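Local coordinates for protein lantibiotic dehydratase (Microbispora corallina, PDB 5EHK) that probably dehydrates serine and threonine residues of the NAI-107 precursor peptide, depending on glutamyl-tRNA as class I lantibiotic dehydratases do, at residues Ser672-Pro678 against Ala689-Arg693; Ser731-Leu736 against Glu752-Thr756. One frame throughout, in Å; residues are numbered along the deposited sequence.

Contact 1. Residues Ser672-Pro678 against Ala689-Arg693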
# COMPACT_ATOMS: atom_id res chain seq x y z
N SER A 672 -0.20 16.72 -14.45
CA SER A 672 -0.44 17.94 -13.70
C SER A 672 0.86 18.67 -13.36
O SER A 672 0.84 19.83 -12.93
CB SER A 672 -1.27 17.60 -12.46
OG SER A 672 -0.80 18.29 -11.33
N GLU A 673 1.99 17.99 -13.56
CA GLU A 673 3.29 18.57 -13.23
C GLU A 673 3.82 19.53 -14.31
O GLU A 673 4.71 20.34 -14.03
CB GLU A 673 4.32 17.47 -12.98
CG GLU A 673 3.96 16.52 -11.84
CD GLU A 673 3.80 17.23 -10.50
OE1 GLU A 673 4.62 18.14 -10.21
OE2 GLU A 673 2.87 16.87 -9.74
N MET A 674 3.28 19.42 -15.53
CA MET A 674 3.69 20.25 -16.64
C MET A 674 3.52 21.72 -16.27
O MET A 674 2.62 22.06 -15.49
CB MET A 674 2.89 19.91 -17.89
CG MET A 674 3.07 18.48 -18.41
SD MET A 674 4.67 18.25 -19.21
CE MET A 674 4.66 19.73 -20.20
N PRO A 675 4.43 22.60 -16.74
CA PRO A 675 4.36 24.03 -16.43
C PRO A 675 3.15 24.67 -17.08
O PRO A 675 2.57 25.62 -16.54
CB PRO A 675 5.64 24.60 -17.05
CG PRO A 675 6.04 23.61 -18.10
CD PRO A 675 5.59 22.27 -17.58
N PHE A 676 2.76 24.15 -18.24
CA PHE A 676 1.53 24.60 -18.87
C PHE A 676 0.73 23.43 -19.35
O PHE A 676 1.27 22.53 -19.98
CB PHE A 676 1.78 25.56 -20.04
CG PHE A 676 0.53 25.88 -20.82
CD1 PHE A 676 -0.42 26.77 -20.31
CD2 PHE A 676 0.30 25.29 -22.06
CE1 PHE A 676 -1.58 27.06 -21.01
CE2 PHE A 676 -0.85 25.58 -22.77
CZ PHE A 676 -1.80 26.46 -22.25
N LEU A 677 -0.56 23.48 -19.03
CA LEU A 677 -1.57 22.55 -19.55
C LEU A 677 -2.65 23.29 -20.34
O LEU A 677 -3.27 24.23 -19.84
CB LEU A 677 -2.21 21.77 -18.41
CG LEU A 677 -1.37 20.66 -17.80
CD1 LEU A 677 -2.03 20.24 -16.54
CD2 LEU A 677 -1.21 19.47 -18.77
N PRO A 678 -2.87 22.86 -21.59
CA PRO A 678 -3.85 23.48 -22.50
C PRO A 678 -5.26 23.32 -21.96
O PRO A 678 -5.51 22.30 -21.32
CB PRO A 678 -3.71 22.65 -23.77
CG PRO A 678 -3.23 21.33 -23.30
CD PRO A 678 -2.33 21.61 -22.14
N ALA A 689 -10.00 24.48 -17.89
CA ALA A 689 -9.40 25.74 -18.32
C ALA A 689 -7.89 25.58 -18.59
O ALA A 689 -7.27 24.61 -18.16
CB ALA A 689 -9.65 26.82 -17.26
N PRO A 690 -7.29 26.52 -19.34
CA PRO A 690 -5.84 26.43 -19.51
C PRO A 690 -5.13 26.78 -18.21
O PRO A 690 -5.69 27.47 -17.36
CB PRO A 690 -5.54 27.47 -20.61
CG PRO A 690 -6.83 27.66 -21.31
CD PRO A 690 -7.87 27.55 -20.22
N LEU A 691 -3.90 26.30 -18.09
CA LEU A 691 -3.24 26.14 -16.79
C LEU A 691 -1.74 26.44 -16.74
O LEU A 691 -0.95 25.79 -17.43
CB LEU A 691 -3.43 24.70 -16.41
CG LEU A 691 -4.16 24.55 -15.11
CD1 LEU A 691 -4.53 23.08 -14.97
CD2 LEU A 691 -3.19 25.04 -14.04
N TRP A 692 -1.33 27.38 -15.89
CA TRP A 692 0.10 27.69 -15.74
C TRP A 692 0.60 27.45 -14.31
O TRP A 692 0.09 28.06 -13.37
CB TRP A 692 0.38 29.16 -16.10
CG TRP A 692 0.35 29.45 -17.56
CD1 TRP A 692 1.39 29.34 -18.43
CD2 TRP A 692 -0.78 29.88 -18.33
NE1 TRP A 692 0.98 29.67 -19.69
CE2 TRP A 692 -0.35 30.01 -19.66
CE3 TRP A 692 -2.11 30.17 -18.02
CZ2 TRP A 692 -1.20 30.42 -20.69
CZ3 TRP A 692 -2.95 30.56 -19.04
CH2 TRP A 692 -2.49 30.68 -20.36
N ARG A 693 1.59 26.59 -14.14
CA ARG A 693 2.18 26.44 -12.81
C ARG A 693 3.03 27.66 -12.54
O ARG A 693 3.43 28.33 -13.48
CB ARG A 693 3.02 25.19 -12.67
CG ARG A 693 2.31 23.88 -12.99
CD ARG A 693 3.19 22.69 -12.60
NE ARG A 693 3.64 22.77 -11.21
CZ ARG A 693 3.37 21.85 -10.31
NH1 ARG A 693 2.69 20.76 -10.65
NH2 ARG A 693 3.80 22.00 -9.07
O HOH W 1 1.93 18.76 -8.46
O HOH W 2 0.00 23.16 -15.53

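Contact 2. Residues Ser731-Leu736 against Glu752-Thr756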
# COMPACT_ATOMS: atom_id res chain seq x y z
N SER A 731 -6.39 28.78 -5.98
CA SER A 731 -6.04 27.75 -5.02
C SER A 731 -7.32 27.10 -4.48
O SER A 731 -8.38 27.20 -5.09
CB SER A 731 -5.21 28.30 -3.87
OG SER A 731 -5.90 28.14 -2.65
N MET A 732 -7.22 26.42 -3.35
CA MET A 732 -8.40 25.83 -2.74
C MET A 732 -9.27 26.95 -2.19
O MET A 732 -10.49 26.93 -2.33
CB MET A 732 -8.02 24.86 -1.63
CG MET A 732 -9.21 24.22 -0.91
SD MET A 732 -8.72 23.20 0.50
CE MET A 732 -7.96 24.44 1.55
N ASP A 733 -8.62 27.93 -1.58
CA ASP A 733 -9.33 29.02 -0.91
C ASP A 733 -9.64 30.27 -1.75
O ASP A 733 -10.57 31.01 -1.41
CB ASP A 733 -8.61 29.41 0.39
CG ASP A 733 -8.98 28.50 1.56
OD1 ASP A 733 -10.19 28.35 1.83
OD2 ASP A 733 -8.06 27.92 2.19
N GLN A 734 -8.90 30.50 -2.84
CA GLN A 734 -9.11 31.72 -3.64
C GLN A 734 -9.25 31.49 -5.15
O GLN A 734 -8.53 30.70 -5.77
CB GLN A 734 -8.05 32.80 -3.39
CG GLN A 734 -6.69 32.51 -3.98
CD GLN A 734 -5.89 31.52 -3.17
OE1 GLN A 734 -6.37 30.98 -2.17
NE2 GLN A 734 -4.65 31.29 -3.58
N ARG A 735 -10.22 32.19 -5.72
CA ARG A 735 -10.23 32.52 -7.13
C ARG A 735 -9.80 33.98 -7.09
O ARG A 735 -10.34 34.77 -6.32
CB ARG A 735 -11.66 32.41 -7.66
CG ARG A 735 -12.19 30.98 -7.72
CD ARG A 735 -13.69 30.99 -8.01
NE ARG A 735 -14.24 29.64 -8.16
CZ ARG A 735 -14.55 28.83 -7.15
NH1 ARG A 735 -14.36 29.22 -5.89
NH2 ARG A 735 -15.04 27.63 -7.39
N LEU A 736 -8.81 34.34 -7.90
CA LEU A 736 -8.31 35.71 -7.86
C LEU A 736 -8.04 36.30 -9.25
O LEU A 736 -7.04 35.96 -9.90
CB LEU A 736 -7.09 35.79 -6.96
CG LEU A 736 -6.92 37.11 -6.21
CD1 LEU A 736 -8.25 37.53 -5.59
CD2 LEU A 736 -5.84 37.00 -5.13
N GLU A 752 0.52 36.70 -2.48
CA GLU A 752 -0.33 35.52 -2.55
C GLU A 752 0.48 34.26 -2.82
O GLU A 752 0.11 33.17 -2.36
CB GLU A 752 -1.43 35.70 -3.60
CG GLU A 752 -2.46 34.58 -3.61
CD GLU A 752 -3.35 34.57 -2.37
OE1 GLU A 752 -3.73 35.64 -1.86
OE2 GLU A 752 -3.66 33.46 -1.89
N LEU A 753 1.57 34.39 -3.58
CA LEU A 753 2.42 33.24 -3.88
C LEU A 753 3.32 32.84 -2.71
O LEU A 753 3.51 31.65 -2.45
CB LEU A 753 3.25 33.48 -5.15
CG LEU A 753 4.09 32.28 -5.61
CD1 LEU A 753 3.28 31.00 -5.57
CD2 LEU A 753 4.62 32.52 -7.01
N ARG A 754 3.86 33.83 -2.01
CA ARG A 754 4.65 33.55 -0.81
C ARG A 754 3.75 32.81 0.16
O ARG A 754 4.17 31.87 0.84
CB ARG A 754 5.14 34.85 -0.17
CG ARG A 754 6.06 35.70 -1.06
CD ARG A 754 6.36 37.06 -0.43
NE ARG A 754 7.06 36.93 0.85
CZ ARG A 754 7.39 37.95 1.64
NH1 ARG A 754 7.09 39.19 1.29
NH2 ARG A 754 8.03 37.72 2.78
N ARG A 755 2.50 33.24 0.19
CA ARG A 755 1.50 32.72 1.10
C ARG A 755 0.92 31.36 0.67
O ARG A 755 0.74 30.47 1.49
CB ARG A 755 0.39 33.75 1.29
CG ARG A 755 -0.81 33.26 2.04
CD ARG A 755 -1.90 34.31 2.12
NE ARG A 755 -3.09 33.77 2.76
CZ ARG A 755 -4.08 33.18 2.11
NH1 ARG A 755 -4.03 33.08 0.79
NH2 ARG A 755 -5.12 32.70 2.77
N THR A 756 0.63 31.20 -0.62
CA THR A 756 0.05 29.95 -1.11
C THR A 756 0.87 29.37 -2.26
O THR A 756 0.54 29.59 -3.42
CB THR A 756 -1.39 30.18 -1.63
OG1 THR A 756 -2.06 31.16 -0.82
CG2 THR A 756 -2.19 28.89 -1.62

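Contact 1. Residues Ser672-Pro678 against Ala689-Arg693
The long side chain of Arg693 fills the hollow inside the bend by which residues 672-675 swing from a 3-10 turn into a strand. Its CD lies 3.0 Å from Met674 O and 3.1 Å from Glu673 O, so the aliphatic part runs along a row of carbonyls. At the far end Arg693 NH1 donates to Ser672 O (3.1 Å). Glu673 folds back over this tip: its OE1 is 3.3 Å from Arg693 NH1, a salt bridge of charge alone because the oxygen sits well out of the guanidinium plane, and a water links Glu673 OE2 to the same NH1. The guanidinium is also paired with Asp695. Beyond the bend the two segments become the antiparallel arms of a beta hairpin, strands 676-682 and 685-693, in the large mixed sheet of the chain. Leu677 and Leu691 form a hydrogen-bonded pair, with Leu677 N to Leu691 O and Leu691 N to Leu677 O both at 2.8 Å; Arg693 N to Pro675 O, also 2.8 Å, extends the ladder. On the Leu677 face the two leucines abut, CB to CB at 3.8 Å. On the other face Phe676 leans across the neighbouring strand, its ring filling the space beside Pro690 (CE1 to Pro690 CB, 4.0 Å) and its CD1 lying over the Trp692 indole, 3.3 Å from Trp692 CE2. The indole NE1 donates to Trp721 O, while Met674 and Pro675 pack on Ala467 of the second subunit.

Contact 2. Residues Ser731-Leu736 against Glu752-Thr756
Gln734 reaches from the turn before strand 735-739 to the end of helix 743-755, its amide lying against the carboxylate of Glu752. Gln734 NE2 comes within 2.9 Å of Glu752 OE2, but the angle is poor for a hydrogen bond. That carboxylate is engaged from its own side of the contact: OE2 forms a salt bridge with Arg755 NH1 (2.7 Å) and accepts from Thr756 OG1 (3.0 Å), while OE1 pairs with Arg131. The turn is braced in turn by Ser731, whose OG accepts from Asp733 N (2.9 Å) in an ST turn and donates to Gln734 OE1 (2.9 Å). Two looser contacts flank the polar centre: Ser731 CB rests on Thr756 CG2 at 3.8 Å, carbon against carbon, and the methyl Leu736 CD2 lies beside the carboxylate oxygen Glu752 OE1 at 4.1 Å. The contact thus sets the connection between strands 726-730 and 735-739 against the last turn of helix 743-755, with helix 119-138 meeting both Leu736 and Glu752.

How the contacts relate
Both contacts are partly buried and reach the same large mixed sheet, their centres about 16 Å apart and their nearest atoms about 8 Å apart without touching. Contact 1 lies within the sheet and pairs two of its strands, so main-chain hydrogen bonds dominate; contact 2 sets a strand-to-strand turn against a helix end, has no hydrogen bond across its segments and buries 193 Å² against 483 Å². Strand 760-763 connects their surroundings, pairing with strand 685-693 of contact 1 and with strand 726-730, which leads into contact 2. Contact 1 also borders the second subunit, whereas contact 2 stays within one chain.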